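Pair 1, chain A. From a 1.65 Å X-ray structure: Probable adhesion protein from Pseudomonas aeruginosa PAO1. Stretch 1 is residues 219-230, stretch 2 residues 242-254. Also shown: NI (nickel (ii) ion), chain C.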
# COMPACT_ATOMS: atom_id res chain seq x y z
N ASP A 219 2.94 -27.59 -1.33
CA ASP A 219 4.33 -27.39 -0.91
C ASP A 219 4.72 -25.90 -0.93
O ASP A 219 5.71 -25.49 -1.56
CB ASP A 219 5.29 -28.28 -1.74
CG ASP A 219 6.69 -28.43 -1.15
OD1 ASP A 219 6.86 -28.19 0.08
OD2 ASP A 219 7.62 -28.78 -1.91
N VAL A 220 3.91 -25.06 -0.26
CA VAL A 220 4.20 -23.62 -0.16
C VAL A 220 5.46 -23.49 0.70
O VAL A 220 5.58 -24.18 1.71
CB VAL A 220 2.98 -22.82 0.38
CG1 VAL A 220 3.35 -21.37 0.74
CG2 VAL A 220 1.83 -22.85 -0.61
N LYS A 221 6.41 -22.68 0.24
CA LYS A 221 7.71 -22.54 0.90
C LYS A 221 7.75 -21.46 1.97
O LYS A 221 8.40 -21.63 3.01
CB LYS A 221 8.83 -22.32 -0.15
CG LYS A 221 8.97 -23.46 -1.18
CD LYS A 221 9.42 -24.80 -0.58
CE LYS A 221 9.40 -25.92 -1.60
NZ LYS A 221 9.75 -27.23 -0.98
N VAL A 222 7.13 -20.31 1.68
CA VAL A 222 7.17 -19.17 2.60
C VAL A 222 5.79 -18.55 2.78
O VAL A 222 4.95 -18.64 1.89
CB VAL A 222 8.21 -18.08 2.17
CG1 VAL A 222 9.61 -18.68 1.95
CG2 VAL A 222 7.76 -17.31 0.93
N ILE A 223 5.59 -17.90 3.94
CA ILE A 223 4.39 -17.13 4.23
C ILE A 223 4.82 -15.73 4.71
O ILE A 223 5.72 -15.62 5.56
CB ILE A 223 3.36 -17.84 5.17
CG1 ILE A 223 2.03 -17.03 5.26
CG2 ILE A 223 3.97 -18.13 6.56
CD1 ILE A 223 0.78 -17.86 5.60
N PHE A 224 4.22 -14.69 4.13
CA PHE A 224 4.44 -13.30 4.53
C PHE A 224 3.26 -12.84 5.36
O PHE A 224 2.14 -12.74 4.85
CB PHE A 224 4.68 -12.37 3.33
CG PHE A 224 5.91 -12.69 2.52
CD1 PHE A 224 7.18 -12.36 2.99
CD2 PHE A 224 5.80 -13.34 1.29
CE1 PHE A 224 8.32 -12.67 2.24
CE2 PHE A 224 6.95 -13.66 0.55
CZ PHE A 224 8.20 -13.30 1.02
N SER A 225 3.51 -12.60 6.66
CA SER A 225 2.49 -12.12 7.59
C SER A 225 2.52 -10.58 7.74
O SER A 225 3.37 -9.91 7.15
CB SER A 225 2.60 -12.83 8.95
OG SER A 225 3.80 -12.47 9.62
N GLU A 226 1.58 -10.03 8.52
CA GLU A 226 1.48 -8.58 8.73
C GLU A 226 2.21 -8.08 9.96
O GLU A 226 1.94 -8.54 11.07
CB GLU A 226 -0.02 -8.18 8.87
CG GLU A 226 -0.83 -8.33 7.59
CD GLU A 226 -0.30 -7.44 6.50
OE1 GLU A 226 -0.52 -6.21 6.56
OE2 GLU A 226 0.42 -7.97 5.62
N ILE A 227 3.05 -7.05 9.78
CA ILE A 227 3.68 -6.38 10.90
C ILE A 227 2.66 -5.40 11.55
O ILE A 227 2.60 -5.29 12.77
CB ILE A 227 4.96 -5.60 10.46
CG1 ILE A 227 6.03 -6.54 9.85
CG2 ILE A 227 5.54 -4.80 11.64
CD1 ILE A 227 7.19 -5.81 9.05
N ASP A 228 1.89 -4.66 10.70
CA ASP A 228 1.03 -3.56 11.11
C ASP A 228 -0.08 -3.91 12.08
O ASP A 228 -0.06 -3.43 13.21
CB ASP A 228 0.46 -2.83 9.88
CG ASP A 228 1.50 -1.98 9.18
OD1 ASP A 228 2.66 -1.87 9.70
OD2 ASP A 228 1.19 -1.44 8.09
N PHE A 229 -1.04 -4.70 11.67
CA PHE A 229 -2.14 -5.08 12.58
C PHE A 229 -2.17 -6.61 12.54
O PHE A 229 -2.88 -7.21 11.73
CB PHE A 229 -3.46 -4.40 12.16
CG PHE A 229 -3.42 -2.90 12.34
CD1 PHE A 229 -3.73 -2.32 13.57
CD2 PHE A 229 -3.02 -2.06 11.30
CE1 PHE A 229 -3.67 -0.93 13.74
CE2 PHE A 229 -2.96 -0.67 11.47
CZ PHE A 229 -3.29 -0.11 12.69
N PRO A 230 -1.26 -7.23 13.31
CA PRO A 230 -1.08 -8.69 13.20
C PRO A 230 -2.25 -9.52 13.70
O PRO A 230 -3.09 -9.03 14.46
CB PRO A 230 0.20 -8.94 14.01
CG PRO A 230 0.17 -7.84 15.03
CD PRO A 230 -0.32 -6.65 14.29
N GLY A 242 4.65 -25.95 8.71
CA GLY A 242 6.11 -26.03 8.59
C GLY A 242 6.68 -24.99 7.63
O GLY A 242 7.88 -25.00 7.33
N VAL A 243 5.81 -24.09 7.15
CA VAL A 243 6.14 -23.03 6.19
C VAL A 243 6.94 -21.92 6.91
O VAL A 243 6.52 -21.48 7.99
CB VAL A 243 4.84 -22.53 5.49
CG1 VAL A 243 5.08 -21.30 4.65
CG2 VAL A 243 4.22 -23.63 4.64
N LYS A 244 8.09 -21.51 6.34
CA LYS A 244 8.94 -20.44 6.87
C LYS A 244 8.18 -19.11 6.88
O LYS A 244 7.56 -18.74 5.89
CB LYS A 244 10.25 -20.29 6.07
CG LYS A 244 11.26 -21.41 6.29
CD LYS A 244 12.58 -21.12 5.57
CE LYS A 244 13.60 -22.22 5.74
NZ LYS A 244 14.85 -21.94 4.98
N LEU A 245 8.25 -18.40 8.01
CA LEU A 245 7.53 -17.15 8.20
C LEU A 245 8.43 -15.90 8.10
O LEU A 245 9.49 -15.82 8.72
CB LEU A 245 6.81 -17.18 9.57
CG LEU A 245 6.11 -15.90 10.03
CD1 LEU A 245 4.84 -15.68 9.25
CD2 LEU A 245 5.83 -15.94 11.53
N TYR A 246 7.95 -14.91 7.32
CA TYR A 246 8.53 -13.59 7.17
C TYR A 246 7.37 -12.60 7.34
O TYR A 246 6.21 -13.01 7.25
CB TYR A 246 9.20 -13.42 5.79
CG TYR A 246 10.31 -14.42 5.53
CD1 TYR A 246 10.03 -15.66 4.97
CD2 TYR A 246 11.64 -14.11 5.82
CE1 TYR A 246 11.04 -16.59 4.72
CE2 TYR A 246 12.66 -15.04 5.58
CZ TYR A 246 12.35 -16.28 5.04
OH TYR A 246 13.30 -17.23 4.76
N SER A 247 7.67 -11.35 7.67
CA SER A 247 6.63 -10.36 7.87
C SER A 247 6.91 -9.11 7.04
O SER A 247 8.08 -8.72 6.84
CB SER A 247 6.49 -10.02 9.35
OG SER A 247 6.10 -11.16 10.10
N LEU A 248 5.82 -8.52 6.53
CA LEU A 248 5.83 -7.34 5.68
C LEU A 248 4.94 -6.24 6.24
O LEU A 248 4.02 -6.51 7.03
CB LEU A 248 5.39 -7.70 4.25
CG LEU A 248 6.23 -8.74 3.48
CD1 LEU A 248 5.58 -9.07 2.15
CD2 LEU A 248 7.70 -8.26 3.25
N SER A 249 5.20 -5.01 5.79
CA SER A 249 4.46 -3.84 6.19
C SER A 249 3.46 -3.42 5.10
O SER A 249 3.83 -3.24 3.95
CB SER A 249 5.40 -2.68 6.50
OG SER A 249 4.65 -1.53 6.84
N HIS A 250 2.21 -3.18 5.52
CA HIS A 250 1.14 -2.65 4.66
C HIS A 250 1.34 -1.09 4.61
O HIS A 250 0.57 -0.39 3.93
CB HIS A 250 -0.20 -2.97 5.34
CG HIS A 250 -1.44 -2.81 4.50
ND1 HIS A 250 -1.89 -1.56 4.07
CD2 HIS A 250 -2.40 -3.74 4.20
CE1 HIS A 250 -3.07 -1.79 3.48
NE2 HIS A 250 -3.40 -3.08 3.52
N ILE A 251 2.32 -0.54 5.37
CA ILE A 251 2.62 0.91 5.48
C ILE A 251 1.31 1.62 5.95
O ILE A 251 0.74 2.48 5.27
CB ILE A 251 3.25 1.49 4.18
CG1 ILE A 251 4.35 0.50 3.61
CG2 ILE A 251 3.81 2.93 4.45
CD1 ILE A 251 5.03 0.89 2.28
N SER A 252 0.78 1.13 7.10
CA SER A 252 -0.51 1.61 7.61
C SER A 252 -0.50 1.88 9.11
O SER A 252 -1.55 2.21 9.64
CB SER A 252 -1.57 0.56 7.30
OG SER A 252 -1.37 -0.58 8.12
N TYR A 253 0.65 1.72 9.78
CA TYR A 253 0.73 1.87 11.24
C TYR A 253 1.51 3.10 11.69
O TYR A 253 2.60 3.33 11.20
CB TYR A 253 1.41 0.61 11.83
CG TYR A 253 1.34 0.53 13.34
CD1 TYR A 253 0.22 0.01 13.97
CD2 TYR A 253 2.39 1.00 14.13
CE1 TYR A 253 0.14 -0.05 15.37
CE2 TYR A 253 2.31 0.95 15.52
CZ TYR A 253 1.18 0.43 16.14
OH TYR A 253 1.10 0.35 17.51
N GLY A 254 1.01 3.82 12.70
CA GLY A 254 1.77 4.91 13.29
C GLY A 254 1.63 6.26 12.63
O GLY A 254 0.67 6.48 11.90
NI NI C . -5.35 -3.86 2.87
O HOH W 1 1.70 -5.00 7.77
O HOH W 2 3.50 0.79 9.03

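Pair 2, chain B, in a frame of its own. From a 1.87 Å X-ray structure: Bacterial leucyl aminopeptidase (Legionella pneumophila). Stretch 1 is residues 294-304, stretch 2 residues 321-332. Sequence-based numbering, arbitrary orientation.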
# COMPACT_ATOMS: atom_id res chain seq x y z
N ASP B 294 -1.97 -5.84 -23.78
CA ASP B 294 -1.88 -6.02 -22.32
C ASP B 294 -2.67 -4.89 -21.68
O ASP B 294 -2.22 -3.72 -21.76
CB ASP B 294 -0.42 -5.99 -21.87
CG ASP B 294 -0.26 -6.09 -20.39
OD1 ASP B 294 -1.23 -6.05 -19.63
OD2 ASP B 294 0.90 -6.27 -19.99
N PRO B 295 -3.81 -5.21 -21.06
CA PRO B 295 -4.71 -4.17 -20.55
C PRO B 295 -4.52 -3.78 -19.09
O PRO B 295 -5.37 -3.12 -18.54
CB PRO B 295 -6.06 -4.84 -20.77
CG PRO B 295 -5.79 -6.32 -20.37
CD PRO B 295 -4.38 -6.57 -20.84
N THR B 296 -3.44 -4.24 -18.43
CA THR B 296 -3.08 -3.89 -17.09
C THR B 296 -3.26 -2.40 -16.79
O THR B 296 -2.86 -1.53 -17.62
CB THR B 296 -1.60 -4.28 -16.87
OG1 THR B 296 -1.41 -5.70 -17.04
CG2 THR B 296 -1.11 -3.89 -15.44
N MET B 297 -3.81 -2.11 -15.63
CA MET B 297 -3.91 -0.77 -15.11
C MET B 297 -3.01 -0.67 -13.88
O MET B 297 -2.89 -1.60 -13.15
CB MET B 297 -5.39 -0.40 -14.79
CG MET B 297 -6.27 -0.41 -16.07
SD MET B 297 -8.06 -0.44 -15.67
CE MET B 297 -8.24 1.29 -15.36
N TRP B 298 -2.39 0.49 -13.69
CA TRP B 298 -1.32 0.70 -12.72
C TRP B 298 -1.80 1.57 -11.57
O TRP B 298 -2.38 2.61 -11.80
CB TRP B 298 -0.10 1.30 -13.44
CG TRP B 298 0.51 0.33 -14.37
CD1 TRP B 298 0.11 0.09 -15.70
CD2 TRP B 298 1.64 -0.54 -14.14
NE1 TRP B 298 0.92 -0.87 -16.24
CE2 TRP B 298 1.88 -1.24 -15.34
CE3 TRP B 298 2.52 -0.73 -13.08
CZ2 TRP B 298 2.88 -2.16 -15.47
CZ3 TRP B 298 3.59 -1.64 -13.25
CH2 TRP B 298 3.75 -2.32 -14.42
N VAL B 299 -1.52 1.17 -10.34
CA VAL B 299 -1.85 1.95 -9.18
C VAL B 299 -0.55 2.51 -8.66
O VAL B 299 0.41 1.72 -8.35
CB VAL B 299 -2.60 1.06 -8.13
CG1 VAL B 299 -2.86 1.79 -6.82
CG2 VAL B 299 -3.96 0.66 -8.65
N PHE B 300 -0.48 3.84 -8.54
CA PHE B 300 0.69 4.53 -8.08
C PHE B 300 0.72 4.61 -6.55
O PHE B 300 -0.23 4.92 -5.90
CB PHE B 300 0.93 5.88 -8.76
CG PHE B 300 1.56 5.70 -10.09
CD1 PHE B 300 0.84 5.07 -11.12
CD2 PHE B 300 2.92 5.86 -10.28
CE1 PHE B 300 1.45 4.72 -12.35
CE2 PHE B 300 3.55 5.51 -11.51
CZ PHE B 300 2.79 5.02 -12.56
N THR B 301 1.84 4.12 -6.01
CA THR B 301 2.03 4.02 -4.58
C THR B 301 2.75 5.17 -3.87
O THR B 301 2.85 5.17 -2.64
CB THR B 301 2.72 2.68 -4.25
OG1 THR B 301 4.05 2.68 -4.78
CG2 THR B 301 1.94 1.53 -4.89
N ASP B 302 3.25 6.15 -4.63
CA ASP B 302 3.92 7.30 -4.00
C ASP B 302 2.92 8.49 -4.02
O ASP B 302 2.23 8.72 -5.03
CB ASP B 302 5.33 7.59 -4.45
CG ASP B 302 5.40 8.07 -5.84
OD1 ASP B 302 4.40 7.92 -6.58
OD2 ASP B 302 6.47 8.60 -6.20
N TYR B 303 2.86 9.20 -2.89
CA TYR B 303 1.99 10.37 -2.63
C TYR B 303 0.51 10.06 -2.71
O TYR B 303 -0.30 10.90 -3.11
CB TYR B 303 2.40 11.55 -3.52
CG TYR B 303 3.88 11.79 -3.33
CD1 TYR B 303 4.37 12.53 -2.23
CD2 TYR B 303 4.84 11.26 -4.20
CE1 TYR B 303 5.71 12.72 -2.06
CE2 TYR B 303 6.18 11.50 -4.02
CZ TYR B 303 6.62 12.20 -2.93
OH TYR B 303 7.97 12.40 -2.80
N THR B 304 0.16 8.86 -2.26
CA THR B 304 -1.21 8.42 -2.32
C THR B 304 -1.56 7.67 -0.99
O THR B 304 -0.68 7.16 -0.34
CB THR B 304 -1.45 7.42 -3.44
OG1 THR B 304 -0.55 6.33 -3.38
CG2 THR B 304 -1.32 8.08 -4.87
N HIS B 321 -11.93 -6.10 -14.69
CA HIS B 321 -11.47 -7.41 -15.12
C HIS B 321 -10.23 -7.33 -16.01
O HIS B 321 -10.14 -8.03 -16.98
CB HIS B 321 -12.62 -8.22 -15.79
CG HIS B 321 -13.78 -8.42 -14.88
ND1 HIS B 321 -15.04 -7.93 -15.16
CD2 HIS B 321 -13.87 -9.05 -13.68
CE1 HIS B 321 -15.86 -8.26 -14.17
NE2 HIS B 321 -15.17 -8.92 -13.25
N VAL B 322 -9.24 -6.53 -15.56
CA VAL B 322 -7.91 -6.54 -16.13
C VAL B 322 -6.89 -6.66 -14.97
O VAL B 322 -7.23 -6.44 -13.81
CB VAL B 322 -7.68 -5.27 -16.95
CG1 VAL B 322 -8.68 -5.22 -18.14
CG2 VAL B 322 -7.71 -4.03 -16.08
N PRO B 323 -5.64 -7.05 -15.28
CA PRO B 323 -4.63 -7.09 -14.21
C PRO B 323 -4.33 -5.66 -13.63
O PRO B 323 -4.56 -4.62 -14.26
CB PRO B 323 -3.39 -7.68 -14.93
CG PRO B 323 -3.96 -8.42 -16.19
CD PRO B 323 -5.11 -7.50 -16.59
N VAL B 324 -3.80 -5.64 -12.41
CA VAL B 324 -3.35 -4.48 -11.71
C VAL B 324 -1.87 -4.65 -11.42
O VAL B 324 -1.44 -5.74 -11.12
CB VAL B 324 -3.99 -4.36 -10.35
CG1 VAL B 324 -3.52 -3.09 -9.63
CG2 VAL B 324 -5.50 -4.28 -10.51
N ASP B 325 -1.11 -3.62 -11.54
CA ASP B 325 0.29 -3.68 -11.12
C ASP B 325 0.55 -2.26 -10.50
O ASP B 325 -0.33 -1.38 -10.50
CB ASP B 325 1.18 -4.01 -12.28
CG ASP B 325 2.54 -4.64 -11.84
OD1 ASP B 325 2.89 -4.54 -10.65
OD2 ASP B 325 3.23 -5.21 -12.70
N TYR B 326 1.71 -2.11 -9.92
CA TYR B 326 2.09 -1.00 -9.00
C TYR B 326 3.37 -0.31 -9.44
O TYR B 326 4.33 -0.93 -9.97
CB TYR B 326 2.29 -1.54 -7.57
CG TYR B 326 1.10 -2.31 -7.07
CD1 TYR B 326 -0.03 -1.69 -6.55
CD2 TYR B 326 1.04 -3.69 -7.28
CE1 TYR B 326 -1.17 -2.44 -6.19
CE2 TYR B 326 -0.10 -4.42 -6.95
CZ TYR B 326 -1.18 -3.80 -6.38
OH TYR B 326 -2.30 -4.59 -6.01
N SER B 327 3.37 1.02 -9.28
CA SER B 327 4.51 1.87 -9.65
C SER B 327 4.51 3.23 -8.92
O SER B 327 3.48 3.65 -8.38
CB SER B 327 4.55 2.09 -11.16
OG SER B 327 5.64 2.91 -11.53
N ARG B 328 5.66 3.87 -8.94
CA ARG B 328 5.88 5.15 -8.29
C ARG B 328 6.28 6.17 -9.33
O ARG B 328 6.97 5.85 -10.23
CB ARG B 328 7.00 5.02 -7.27
CG ARG B 328 6.65 4.14 -6.10
CD ARG B 328 7.70 4.24 -5.02
NE ARG B 328 8.52 3.07 -4.97
CZ ARG B 328 9.65 2.93 -4.28
NH1 ARG B 328 10.30 1.78 -4.33
NH2 ARG B 328 10.15 3.92 -3.57
N CYS B 329 5.83 7.40 -9.18
CA CYS B 329 6.15 8.41 -10.16
C CYS B 329 6.80 9.69 -9.61
O CYS B 329 7.13 10.55 -10.34
CB CYS B 329 4.91 8.70 -10.97
SG CYS B 329 3.70 9.54 -9.96
N GLY B 330 6.99 9.76 -8.32
CA GLY B 330 7.89 10.74 -7.76
C GLY B 330 7.20 12.00 -7.32
O GLY B 330 6.02 12.16 -7.51
N TYR B 331 7.97 12.88 -6.70
CA TYR B 331 7.45 14.11 -6.13
C TYR B 331 6.80 14.98 -7.19
O TYR B 331 7.32 15.13 -8.23
CB TYR B 331 8.59 14.87 -5.47
CG TYR B 331 8.20 16.16 -4.83
CD1 TYR B 331 7.52 16.19 -3.65
CD2 TYR B 331 8.53 17.35 -5.41
CE1 TYR B 331 7.16 17.38 -3.06
CE2 TYR B 331 8.19 18.53 -4.83
CZ TYR B 331 7.52 18.54 -3.66
OH TYR B 331 7.19 19.71 -3.11
N GLY B 332 5.66 15.55 -6.87
CA GLY B 332 4.98 16.45 -7.77
C GLY B 332 4.45 15.78 -9.02
O GLY B 332 4.44 16.33 -10.07

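Both pairs are built on two neighbouring parallel strands followed by loops that remain in contact. The strand axes cross at -38° in each, approaching to 4.2 Å in pair 1 and 4.6 Å in pair 2, and 14 central residues superpose with an RMSD of 0.6 Å. The register is the same: I223(A), F224(A), S225(A) and E226(A) bridge to L245(A), Y246(A), S247(A) and L248(A), and the matching M297(B), W298(B), V299(B) and F300(B) bridge to V324(B), D325(B), Y326(B) and S327(B).

The hydrogen-bond ladder therefore repeats almost bond for bond. In pair 1, I223(A) N donates to K244(A) O (2.9 Å) and S225(A) N to Y246(A) O (2.8 Å); in pair 2, M297(B) N donates to P323(B) O (3.0 Å) and V299(B) N to D325(B) O (2.8 Å). One rung differs. K244(A) N gives a weak bond to K221(A) O (3.3 Å), whereas its counterpart P323(B), a proline, has no amide proton to offer.

Side chains fill this common frame differently. On the face carrying F224(A), Y246(A) and L248(A), the phenyl ring packs obliquely against its neighbours, with CD1 of F224(A) 3.6 Å from CB of Y246(A), and CB of F224(A) 3.6 Å from CD1 of L248(A). At the matching positions W298(B) covers a smaller residue: CB of D325(B) lies 3.6 Å from the centroid of the indole six-membered ring, over its face. F300(B), in place of E226(A), repeats this motif with S327(B), whose CB is 4.0 Å from the phenyl centroid. On the other face, a polar contact in pair 1, S247(A) OG donating to S225(A) OG (2.7 Å), is replaced by an apolar one, V299(B) CB lying 4.1 Å from Y326(B) CD1.

Beyond the strands, D228(A) and D302(B) coincide, with side-chain centres 0.8 Å apart, and both carboxylates accept backbone amides of the facing loop. D228(A) OD2 gathers S252(A) N (2.8 Å) and S252(A) OG (2.7 Å), plus a weak bond from H250(A) N (3.3 Å). D302(B) uses both oxygens, OD1 accepting from C329(B) N (3.0 Å) and OD2 from G330(B) N in a very short bond of 2.5 Å. In pair 1 a water also links the loops, donating to E226(A) OE1 and L248(A) O and accepting from D228(A) N and H250(A) N. The matched H250(A) and C329(B) serve different ends: H250(A) NE2 binds nickel at 2.2 Å, while C329(B) is covalently bonded to a group elsewhere in the structure.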